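Local coordinates for 3-hydroxyadipyl-CoA dehydrogenase (Escherichia coli, PDB 3MOG), which catalyses the NAD-dependent oxidation of (3S)-3-hydroxyadipyl-CoA to 3-oxoadipyl-CoA in the breakdown of phenylacetate, at residues A195-E207 and M228-N242. Residues are numbered along the deposited sequence; the frame is centred on the assembly and turned at random.
Sequences ARPYYSEAWRALE and MGPLELTDLIGQDVN
Tyr198 packs on Pro230 and Met228 at the start of helix 230-237, while Tyr199 enters between this helix and the following one. With CG of Tyr198 anti to the backbone N (chi1 -173°), its ring lies with one face against Pro230 CB, a CH-pi contact, while OH donates to Met228 O, at the ring edge in its plane, at 2.6 Å. Replacing Tyr198 with alanine would probably leave Met228 O without this donor and open a gap beside Pro230. The Tyr199 ring is a knob among Leu233, Thr234, Ile237 and Asn242; Asn242 ND2 stands 3.3 Å above the ring centre, the amide plane 80° from the ring's, and Asn242 OD1 is hydrogen-bonded to Gln265 NE2. Equally tight, Leu231 CD2 sits over the six-membered ring of Trp203, 3.8 Å from its centroid, and touches Ala202 CB and Leu206 CD2. Gln239 OE1 meets that indole at its edge, 3.4 Å from Trp203 CZ2. Buried Arg196 NH1 bonds Asn242 O only weakly, Thr246 being its stronger partner. The solvent side is looser: exposed Ile237 brings only CD1 to Tyr199 OH, at 3.8 Å. Helices 196-207 and 230-237 cross at -111°, 9.4 Å apart, a steep helix-helix packing within the first of the chain's two 3-hydroxyacyl-CoA dehydrogenase C-terminal domains, an all-helical unit.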
# COMPACT_ATOMS: atom_id res chain seq x y z
N ALA C 195 -2.62 -20.38 -2.55
CA ALA C 195 -3.08 -20.78 -1.22
C ALA C 195 -3.32 -19.65 -0.24
O ALA C 195 -4.04 -19.83 0.74
CB ALA C 195 -2.10 -21.78 -0.59
N ARG C 196 -2.72 -18.48 -0.47
CA ARG C 196 -2.78 -17.38 0.49
C ARG C 196 -4.19 -17.02 1.04
O ARG C 196 -4.33 -16.86 2.26
CB ARG C 196 -2.07 -16.13 -0.04
CG ARG C 196 -0.54 -16.17 -0.07
CD ARG C 196 0.06 -16.52 1.30
NE ARG C 196 0.48 -17.93 1.36
CZ ARG C 196 0.82 -18.58 2.46
NH1 ARG C 196 0.79 -17.96 3.64
NH2 ARG C 196 1.18 -19.85 2.39
N PRO C 197 -5.22 -16.90 0.17
CA PRO C 197 -6.53 -16.54 0.79
C PRO C 197 -7.22 -17.63 1.60
O PRO C 197 -8.18 -17.35 2.33
CB PRO C 197 -7.39 -16.11 -0.39
CG PRO C 197 -6.71 -16.65 -1.60
CD PRO C 197 -5.26 -16.76 -1.30
N TYR C 198 -6.73 -18.87 1.50
CA TYR C 198 -7.26 -19.93 2.33
C TYR C 198 -6.95 -19.59 3.79
O TYR C 198 -7.82 -19.73 4.65
CB TYR C 198 -6.71 -21.30 1.93
CG TYR C 198 -7.36 -22.46 2.67
CD1 TYR C 198 -8.74 -22.66 2.60
CD2 TYR C 198 -6.59 -23.36 3.41
CE1 TYR C 198 -9.34 -23.70 3.28
CE2 TYR C 198 -7.18 -24.41 4.09
CZ TYR C 198 -8.56 -24.57 4.02
OH TYR C 198 -9.17 -25.59 4.68
N TYR C 199 -5.75 -19.07 4.05
CA TYR C 199 -5.37 -18.69 5.40
C TYR C 199 -5.92 -17.35 5.80
O TYR C 199 -6.43 -17.19 6.91
CB TYR C 199 -3.85 -18.73 5.58
CG TYR C 199 -3.26 -20.03 5.12
CD1 TYR C 199 -2.45 -20.08 3.99
CD2 TYR C 199 -3.56 -21.22 5.78
CE1 TYR C 199 -1.92 -21.26 3.54
CE2 TYR C 199 -3.03 -22.44 5.33
CZ TYR C 199 -2.21 -22.44 4.21
OH TYR C 199 -1.67 -23.61 3.73
N SER C 200 -5.86 -16.38 4.89
CA SER C 200 -6.16 -15.00 5.25
C SER C 200 -7.65 -14.69 5.40
O SER C 200 -8.02 -13.78 6.17
CB SER C 200 -5.48 -14.02 4.28
OG SER C 200 -6.07 -14.08 3.00
N GLU C 201 -8.51 -15.42 4.69
CA GLU C 201 -9.94 -15.27 4.97
C GLU C 201 -10.34 -15.71 6.40
O GLU C 201 -11.13 -15.03 7.08
CB GLU C 201 -10.83 -15.88 3.89
CG GLU C 201 -10.87 -15.05 2.58
CD GLU C 201 -11.34 -13.61 2.79
OE1 GLU C 201 -10.77 -12.69 2.17
OE2 GLU C 201 -12.28 -13.38 3.58
N ALA C 202 -9.74 -16.80 6.87
CA ALA C 202 -9.90 -17.29 8.25
C ALA C 202 -9.43 -16.30 9.34
O ALA C 202 -10.15 -16.05 10.30
CB ALA C 202 -9.19 -18.56 8.40
N TRP C 203 -8.22 -15.75 9.19
CA TRP C 203 -7.76 -14.71 10.12
C TRP C 203 -8.69 -13.50 10.20
O TRP C 203 -8.92 -12.96 11.30
CB TRP C 203 -6.35 -14.25 9.76
CG TRP C 203 -5.31 -15.34 9.90
CD1 TRP C 203 -4.51 -15.85 8.91
CD2 TRP C 203 -4.94 -16.04 11.10
NE1 TRP C 203 -3.68 -16.82 9.41
CE2 TRP C 203 -3.93 -16.96 10.75
CE3 TRP C 203 -5.37 -15.97 12.44
CZ2 TRP C 203 -3.34 -17.82 11.69
CZ3 TRP C 203 -4.78 -16.82 13.37
CH2 TRP C 203 -3.77 -17.73 12.99
N ARG C 204 -9.24 -13.08 9.06
CA ARG C 204 -10.19 -11.97 9.05
C ARG C 204 -11.49 -12.32 9.78
O ARG C 204 -12.01 -11.50 10.54
CB ARG C 204 -10.49 -11.53 7.62
CG ARG C 204 -9.53 -10.47 7.14
CD ARG C 204 -9.93 -10.04 5.77
NE ARG C 204 -11.07 -9.12 5.79
CZ ARG C 204 -11.03 -7.90 5.27
NH1 ARG C 204 -9.90 -7.47 4.71
NH2 ARG C 204 -12.10 -7.12 5.30
N ALA C 205 -11.98 -13.53 9.55
CA ALA C 205 -13.16 -14.05 10.23
C ALA C 205 -12.90 -14.10 11.74
O ALA C 205 -13.69 -13.60 12.53
CB ALA C 205 -13.55 -15.43 9.67
N LEU C 206 -11.74 -14.66 12.10
CA LEU C 206 -11.28 -14.72 13.49
C LEU C 206 -11.15 -13.35 14.17
O LEU C 206 -11.57 -13.21 15.32
CB LEU C 206 -9.94 -15.45 13.56
CG LEU C 206 -9.54 -16.14 14.86
CD1 LEU C 206 -10.74 -16.71 15.61
CD2 LEU C 206 -8.56 -17.23 14.50
N GLU C 207 -10.61 -12.36 13.46
CA GLU C 207 -10.42 -11.01 14.03
C GLU C 207 -11.75 -10.33 14.26
O GLU C 207 -11.86 -9.47 15.14
CB GLU C 207 -9.53 -10.15 13.10
CG GLU C 207 -9.00 -8.84 13.73
CD GLU C 207 -7.91 -8.16 12.90
OE1 GLU C 207 -7.66 -8.57 11.75
OE2 GLU C 207 -7.28 -7.20 13.40
N MET C 228 -7.98 -30.27 5.66
CA MET C 228 -7.82 -29.65 6.98
C MET C 228 -8.26 -28.19 6.95
O MET C 228 -8.02 -27.48 5.98
CB MET C 228 -6.37 -29.78 7.45
CG MET C 228 -6.11 -29.18 8.84
SD MET C 228 -4.82 -30.04 9.74
CE MET C 228 -5.59 -31.67 9.86
N GLY C 229 -8.92 -27.75 8.02
CA GLY C 229 -9.31 -26.36 8.19
C GLY C 229 -8.10 -25.45 8.22
O GLY C 229 -7.03 -25.86 8.68
N PRO C 230 -8.25 -24.21 7.74
CA PRO C 230 -7.08 -23.33 7.59
C PRO C 230 -6.36 -23.01 8.91
O PRO C 230 -5.15 -22.94 8.93
CB PRO C 230 -7.68 -22.05 7.00
CG PRO C 230 -9.10 -22.04 7.45
CD PRO C 230 -9.50 -23.51 7.40
N LEU C 231 -7.09 -22.88 10.01
CA LEU C 231 -6.47 -22.43 11.27
C LEU C 231 -5.70 -23.57 11.94
O LEU C 231 -4.54 -23.42 12.30
CB LEU C 231 -7.50 -21.78 12.18
CG LEU C 231 -8.19 -20.54 11.58
CD1 LEU C 231 -9.49 -20.24 12.28
CD2 LEU C 231 -7.28 -19.31 11.62
N GLU C 232 -6.33 -24.74 12.02
CA GLU C 232 -5.62 -25.95 12.44
C GLU C 232 -4.38 -26.25 11.58
O GLU C 232 -3.32 -26.59 12.12
CB GLU C 232 -6.57 -27.15 12.44
CG GLU C 232 -5.94 -28.41 13.01
CD GLU C 232 -6.90 -29.57 13.12
OE1 GLU C 232 -8.13 -29.35 12.99
OE2 GLU C 232 -6.42 -30.70 13.34
N LEU C 233 -4.49 -26.11 10.26
CA LEU C 233 -3.36 -26.27 9.35
C LEU C 233 -2.24 -25.26 9.62
O LEU C 233 -1.07 -25.62 9.56
CB LEU C 233 -3.79 -26.20 7.87
CG LEU C 233 -2.78 -26.55 6.77
CD1 LEU C 233 -2.42 -28.02 6.80
CD2 LEU C 233 -3.31 -26.17 5.40
N THR C 234 -2.58 -24.02 9.96
CA THR C 234 -1.52 -23.09 10.38
C THR C 234 -0.83 -23.51 11.69
O THR C 234 0.38 -23.32 11.84
CB THR C 234 -1.99 -21.62 10.50
OG1 THR C 234 -2.97 -21.49 11.54
CG2 THR C 234 -2.57 -21.12 9.20
N ASP C 235 -1.60 -24.09 12.62
CA ASP C 235 -1.04 -24.66 13.87
C ASP C 235 -0.11 -25.84 13.58
O ASP C 235 0.91 -26.01 14.24
CB ASP C 235 -2.14 -25.08 14.85
CG ASP C 235 -2.45 -24.03 15.91
OD1 ASP C 235 -2.01 -22.87 15.77
OD2 ASP C 235 -3.14 -24.36 16.91
N LEU C 236 -0.44 -26.62 12.56
CA LEU C 236 0.37 -27.77 12.18
C LEU C 236 1.54 -27.46 11.26
O LEU C 236 2.50 -28.21 11.21
CB LEU C 236 -0.51 -28.85 11.56
CG LEU C 236 -0.75 -30.06 12.46
CD1 LEU C 236 -2.19 -30.52 12.37
CD2 LEU C 236 0.22 -31.19 12.09
N ILE C 237 1.44 -26.37 10.50
CA ILE C 237 2.57 -25.92 9.68
C ILE C 237 3.54 -25.18 10.61
O ILE C 237 4.76 -25.29 10.47
CB ILE C 237 2.11 -25.04 8.48
CG1 ILE C 237 1.42 -25.89 7.41
CG2 ILE C 237 3.31 -24.33 7.80
CD1 ILE C 237 0.74 -25.09 6.31
N GLY C 238 2.98 -24.46 11.57
CA GLY C 238 3.78 -23.65 12.48
C GLY C 238 3.54 -22.20 12.13
O GLY C 238 3.84 -21.77 11.01
N GLN C 239 2.98 -21.46 13.09
CA GLN C 239 2.60 -20.07 12.88
C GLN C 239 3.74 -19.22 12.34
O GLN C 239 3.52 -18.41 11.46
CB GLN C 239 2.04 -19.44 14.15
CG GLN C 239 0.78 -20.12 14.68
CD GLN C 239 -0.40 -19.97 13.76
OE1 GLN C 239 -0.45 -19.05 12.94
NE2 GLN C 239 -1.37 -20.87 13.88
N ASP C 240 4.95 -19.46 12.85
CA ASP C 240 6.15 -18.77 12.37
C ASP C 240 6.41 -19.00 10.88
O ASP C 240 6.74 -18.06 10.17
CB ASP C 240 7.39 -19.13 13.21
CG ASP C 240 7.69 -20.65 13.23
OD1 ASP C 240 6.78 -21.48 13.00
OD2 ASP C 240 8.85 -21.00 13.50
N VAL C 241 6.24 -20.24 10.41
CA VAL C 241 6.53 -20.61 9.03
C VAL C 241 5.48 -20.03 8.07
O VAL C 241 5.83 -19.40 7.06
CB VAL C 241 6.65 -22.16 8.86
CG1 VAL C 241 6.98 -22.54 7.40
CG2 VAL C 241 7.72 -22.73 9.81
N ASN C 242 4.20 -20.20 8.42
CA ASN C 242 3.09 -19.79 7.55
C ASN C 242 3.02 -18.27 7.44
O ASN C 242 2.76 -17.75 6.36
CB ASN C 242 1.79 -20.46 8.02
CG ASN C 242 0.55 -19.96 7.29
OD1 ASN C 242 -0.07 -18.97 7.70
ND2 ASN C 242 0.12 -20.70 6.25